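Local coordinates for hypothetical peroxiredoxin protein (Sinorhizobium meliloti, PDB 3UMA) that probably reduces hydrogen peroxide and organic hydroperoxides to water and alcohols at the expense of glutathione, as a Prx5-type peroxiredoxin, at residues H76-R90 and A172-L184. Numbering follows the deposited sequence.
Sequences HLPGYLENRDAILAR and ATASGAAAMLELL
Tyr80 lies against the start of helix 177-183, with Ala177 CB over the centre of its ring, a CH-pi contact 3.7 Å from the centroid, almost on the ring normal. With CG anti to the carbonyl carbon (chi1 -74°), the ring lies under Ala177 CB and its hydroxyl reaches the turn 173-176. There Tyr80 OH donates to Ser175 O at 2.8 Å, from above the carbonyl plane. The same oxygen lies near the plane of the His76 ring, at its edge, where His76 CE1 comes within 2.9 Å. One water joins the backbones as well, donating to His76 O and accepting from Ala177 N.

This is the tight end: Ala177 CB sits 3.2 Å from Gly79 O, an oxygen that accepts hydrogen bonds from Asn83 N and Asn83 ND2, from opposite faces of its plane. Phe62 stacks on Tyr80, tying the pair to the central sheet of the thioredoxin-like fold. Toward the C-terminus the contact turns apolar. Leu181 packs on Ile87, its CG 3.9 Å from Ile87 CG1. The looser part is on the solvent side, where Arg90 is exposed and Leu184 partly so; Arg90 crosses Leu184, its CD 3.8 Å from Leu184 CB.

A leucine in place of Tyr80 would probably leave Ser175 O without its hydroxyl donor and Ala177 without an aromatic face.

The Tyr80 hydroxyl bond and the water between His76 O and Ala177 N thus fix the start of helix 177-183 next to helix 70-82, which carries Cys72, the predicted peroxidatic cysteine; beyond Ala177 the hold is mainly apolar.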
loop_
_atom_site.group_PDB
_atom_site.type_symbol
_atom_site.label_atom_id
_atom_site.label_comp_id
_atom_site.label_asym_id
_atom_site.label_seq_id
_atom_site.Cartn_x
_atom_site.Cartn_y
_atom_site.Cartn_z
ATOM N N HIS A 76 11.325 -1.128 1.401
ATOM C CA HIS A 76 10.120 -0.302 1.289
ATOM C C HIS A 76 9.362 -0.254 2.635
ATOM O O HIS A 76 9.190 0.815 3.217
ATOM C CB HIS A 76 9.265 -0.806 0.117
ATOM C CG HIS A 76 8.236 0.166 -0.391
ATOM N ND1 HIS A 76 8.266 1.518 -0.124
ATOM C CD2 HIS A 76 7.163 -0.030 -1.194
ATOM C CE1 HIS A 76 7.249 2.112 -0.725
ATOM N NE2 HIS A 76 6.568 1.194 -1.391
ATOM N N LEU A 77 8.976 -1.413 3.155
ATOM C CA LEU A 77 8.242 -1.483 4.418
ATOM C C LEU A 77 9.029 -1.004 5.640
ATOM O O LEU A 77 8.510 -0.203 6.421
ATOM C CB LEU A 77 7.707 -2.903 4.661
ATOM C CG LEU A 77 7.052 -3.180 6.021
ATOM C CD1 LEU A 77 5.761 -2.368 6.150
ATOM C CD2 LEU A 77 6.791 -4.679 6.211
ATOM N N PRO A 78 10.277 -1.499 5.831
ATOM C CA PRO A 78 11.034 -1.005 6.990
ATOM C C PRO A 78 11.137 0.508 7.022
ATOM O O PRO A 78 11.127 1.080 8.102
ATOM C CB PRO A 78 12.425 -1.628 6.810
ATOM C CG PRO A 78 12.171 -2.857 6.033
ATOM C CD PRO A 78 11.032 -2.525 5.087
ATOM N N GLY A 79 11.204 1.151 5.856
ATOM C CA GLY A 79 11.249 2.614 5.782
ATOM C C GLY A 79 10.023 3.256 6.421
ATOM O O GLY A 79 10.145 4.216 7.186
ATOM N N TYR A 80 8.835 2.749 6.092
ATOM C CA TYR A 80 7.615 3.230 6.742
ATOM C C TYR A 80 7.534 2.875 8.219
ATOM O O TYR A 80 7.036 3.681 9.000
ATOM C CB TYR A 80 6.349 2.817 5.986
ATOM C CG TYR A 80 6.185 3.631 4.727
ATOM C CD1 TYR A 80 5.542 4.865 4.757
ATOM C CD2 TYR A 80 6.729 3.201 3.520
ATOM C CE1 TYR A 80 5.423 5.633 3.621
ATOM C CE2 TYR A 80 6.615 3.951 2.392
ATOM C CZ TYR A 80 5.958 5.173 2.437
ATOM O OH TYR A 80 5.846 5.937 1.295
ATOM N N LEU A 81 8.028 1.703 8.618
ATOM C CA LEU A 81 8.037 1.361 10.044
ATOM C C LEU A 81 9.029 2.236 10.822
ATOM O O LEU A 81 8.738 2.664 11.938
ATOM C CB LEU A 81 8.327 -0.128 10.279
ATOM C CG LEU A 81 7.342 -1.113 9.627
ATOM C CD1 LEU A 81 7.691 -2.540 9.943
ATOM C CD2 LEU A 81 5.903 -0.817 10.054
ATOM N N GLU A 82 10.186 2.514 10.220
ATOM C CA GLU A 82 11.196 3.359 10.865
ATOM C C GLU A 82 10.725 4.820 10.943
ATOM O O GLU A 82 11.019 5.504 11.911
ATOM C CB GLU A 82 12.582 3.206 10.199
ATOM C CG GLU A 82 12.769 1.814 9.505
ATOM C CD GLU A 82 14.117 1.094 9.712
ATOM O OE1 GLU A 82 15.141 1.514 9.125
ATOM O OE2 GLU A 82 14.131 0.046 10.408
ATOM N N ASN A 83 9.967 5.277 9.942
ATOM C CA ASN A 83 9.474 6.666 9.901
ATOM C C ASN A 83 8.002 6.882 10.375
ATOM O O ASN A 83 7.456 7.977 10.217
ATOM C CB ASN A 83 9.689 7.262 8.497
ATOM C CG ASN A 83 11.175 7.527 8.177
ATOM O OD1 ASN A 83 11.779 8.456 8.718
ATOM N ND2 ASN A 83 11.754 6.724 7.278
ATOM N N ARG A 84 7.376 5.848 10.942
ATOM C CA ARG A 84 5.952 5.889 11.328
ATOM C C ARG A 84 5.552 7.073 12.221
ATOM O O ARG A 84 4.623 7.825 11.887
ATOM C CB ARG A 84 5.519 4.589 12.013
ATOM C CG ARG A 84 4.016 4.574 12.368
ATOM C CD ARG A 84 3.622 3.379 13.214
ATOM N NE ARG A 84 3.720 3.669 14.636
ATOM C CZ ARG A 84 2.695 3.646 15.485
ATOM N NH1 ARG A 84 1.475 3.319 15.072
ATOM N NH2 ARG A 84 2.902 3.932 16.764
ATOM N N ASP A 85 6.239 7.217 13.356
ATOM C CA ASP A 85 5.946 8.284 14.320
ATOM C C ASP A 85 6.102 9.670 13.701
ATOM O O ASP A 85 5.213 10.514 13.831
ATOM C CB ASP A 85 6.808 8.127 15.580
ATOM C CG ASP A 85 6.462 6.862 16.368
ATOM O OD1 ASP A 85 5.292 6.426 16.312
ATOM O OD2 ASP A 85 7.359 6.292 17.040
ATOM N N ALA A 86 7.202 9.883 12.985
ATOM C CA ALA A 86 7.433 11.153 12.288
ATOM C C ALA A 86 6.350 11.441 11.263
ATOM O O ALA A 86 5.984 12.594 11.068
ATOM C CB ALA A 86 8.813 11.187 11.627
ATOM N N ILE A 87 5.844 10.395 10.609
ATOM C CA ILE A 87 4.769 10.563 9.628
ATOM C C ILE A 87 3.455 10.931 10.318
ATOM O O ILE A 87 2.812 11.898 9.937
ATOM C CB ILE A 87 4.596 9.316 8.692
ATOM C CG1 ILE A 87 5.754 9.230 7.679
ATOM C CG2 ILE A 87 3.256 9.369 7.955
ATOM C CD1 ILE A 87 5.858 7.871 6.926
ATOM N N LEU A 88 3.071 10.161 11.331
ATOM C CA LEU A 88 1.843 10.429 12.080
ATOM C C LEU A 88 1.845 11.823 12.728
ATOM O O LEU A 88 0.787 12.447 12.845
ATOM C CB LEU A 88 1.578 9.346 13.138
ATOM C CG LEU A 88 1.367 7.911 12.618
ATOM C CD1 LEU A 88 1.175 6.934 13.768
ATOM C CD2 LEU A 88 0.201 7.815 11.624
ATOM N N ALA A 89 3.028 12.314 13.100
ATOM C CA ALA A 89 3.142 13.627 13.737
ATOM C C ALA A 89 3.009 14.769 12.745
ATOM O O ALA A 89 2.989 15.934 13.143
ATOM C CB ALA A 89 4.445 13.748 14.522
ATOM N N ARG A 90 2.904 14.452 11.458
ATOM C CA ARG A 90 2.705 15.496 10.462
ATOM C C ARG A 90 1.291 15.551 9.898
ATOM O O ARG A 90 1.095 15.899 8.734
ATOM C CB ARG A 90 3.748 15.404 9.346
ATOM C CG ARG A 90 5.104 16.007 9.717
ATOM C CD ARG A 90 5.890 16.396 8.464
ATOM N NE ARG A 90 6.830 17.495 8.705
ATOM C CZ ARG A 90 6.517 18.794 8.646
ATOM N NH1 ARG A 90 5.275 19.179 8.361
ATOM N NH2 ARG A 90 7.448 19.715 8.880
ATOM N N ALA A 172 12.632 1.906 -4.889
ATOM C CA ALA A 172 11.745 2.291 -3.799
ATOM C C ALA A 172 12.102 3.656 -3.198
ATOM O O ALA A 172 11.962 3.869 -1.995
ATOM C CB ALA A 172 11.743 1.206 -2.713
ATOM N N THR A 173 12.541 4.595 -4.027
ATOM C CA THR A 173 12.935 5.904 -3.502
ATOM C C THR A 173 11.791 6.914 -3.562
ATOM O O THR A 173 11.334 7.383 -2.524
ATOM C CB THR A 173 14.233 6.432 -4.179
ATOM O OG1 THR A 173 15.310 5.537 -3.872
ATOM C CG2 THR A 173 14.578 7.814 -3.691
ATOM N N ALA A 174 11.330 7.219 -4.773
ATOM C CA ALA A 174 10.172 8.095 -4.976
ATOM C C ALA A 174 8.960 7.677 -4.112
ATOM O O ALA A 174 8.261 8.536 -3.557
ATOM C CB ALA A 174 9.798 8.164 -6.492
ATOM N N SER A 175 8.763 6.367 -3.947
ATOM C CA SER A 175 7.640 5.835 -3.153
ATOM C C SER A 175 8.001 5.513 -1.701
ATOM O O SER A 175 7.168 5.030 -0.947
ATOM C CB SER A 175 7.030 4.606 -3.858
ATOM O OG SER A 175 7.911 3.500 -3.814
ATOM N N GLY A 176 9.235 5.817 -1.303
ATOM C CA GLY A 176 9.739 5.501 0.030
ATOM C C GLY A 176 9.255 6.445 1.115
ATOM O O GLY A 176 8.735 7.532 0.818
ATOM N N ALA A 177 9.390 6.007 2.367
ATOM C CA ALA A 177 8.946 6.792 3.524
ATOM C C ALA A 177 9.655 8.136 3.618
ATOM O O ALA A 177 9.030 9.164 3.906
ATOM C CB ALA A 177 9.146 6.022 4.805
ATOM N N ALA A 178 10.961 8.132 3.386
ATOM C CA ALA A 178 11.739 9.363 3.452
ATOM C C ALA A 178 11.194 10.401 2.481
ATOM O O ALA A 178 10.956 11.540 2.869
ATOM C CB ALA A 178 13.219 9.076 3.216
ATOM N N ALA A 179 10.933 9.997 1.239
ATOM C CA ALA A 179 10.304 10.898 0.261
ATOM C C ALA A 179 8.893 11.375 0.663
ATOM O O ALA A 179 8.526 12.543 0.442
ATOM C CB ALA A 179 10.278 10.265 -1.137
HETATM N N MSE A 180 8.107 10.482 1.256
HETATM C CA MSE A 180 6.774 10.865 1.731
HETATM C C MSE A 180 6.868 11.973 2.792
HETATM O O MSE A 180 6.160 12.980 2.693
HETATM C CB MSE A 180 5.998 9.650 2.271
HETATM C CG MSE A 180 4.584 9.975 2.778
HETATM SE SE MSE A 180 3.476 10.829 1.416
HETATM C CE MSE A 180 3.223 9.332 0.163
ATOM N N LEU A 181 7.728 11.781 3.794
ATOM C CA LEU A 181 7.955 12.799 4.835
ATOM C C LEU A 181 8.238 14.197 4.280
ATOM O O LEU A 181 7.774 15.187 4.837
ATOM C CB LEU A 181 9.096 12.408 5.775
ATOM C CG LEU A 181 8.773 11.644 7.051
ATOM C CD1 LEU A 181 10.081 11.131 7.665
ATOM C CD2 LEU A 181 7.999 12.508 8.059
ATOM N N GLU A 182 8.996 14.263 3.188
ATOM C CA GLU A 182 9.261 15.525 2.492
ATOM C C GLU A 182 8.018 16.154 1.874
ATOM O O GLU A 182 7.985 17.368 1.643
ATOM C CB GLU A 182 10.327 15.338 1.410
ATOM C CG GLU A 182 11.752 15.256 1.946
ATOM C CD GLU A 182 12.804 15.277 0.839
ATOM O OE1 GLU A 182 12.434 15.310 -0.363
ATOM O OE2 GLU A 182 14.012 15.261 1.174
ATOM N N LEU A 183 7.000 15.340 1.601
ATOM C CA LEU A 183 5.780 15.832 0.966
ATOM C C LEU A 183 4.788 16.366 1.970
ATOM O O LEU A 183 3.913 17.150 1.614
ATOM C CB LEU A 183 5.104 14.733 0.143
ATOM C CG LEU A 183 5.810 14.326 -1.140
ATOM C CD1 LEU A 183 5.156 13.082 -1.721
ATOM C CD2 LEU A 183 5.798 15.491 -2.135
ATOM N N LEU A 184 4.914 15.924 3.215
ATOM C CA LEU A 184 3.979 16.300 4.270
ATOM C C LEU A 184 4.347 17.662 4.852
ATOM O O LEU A 184 3.666 18.654 4.589
ATOM C CB LEU A 184 3.970 15.245 5.382
ATOM C CG LEU A 184 3.699 13.781 5.014
ATOM C CD1 LEU A 184 3.768 12.903 6.245
ATOM C CD2 LEU A 184 2.362 13.607 4.316
HETATM O O HOH W 1 10.315 3.303 2.517
#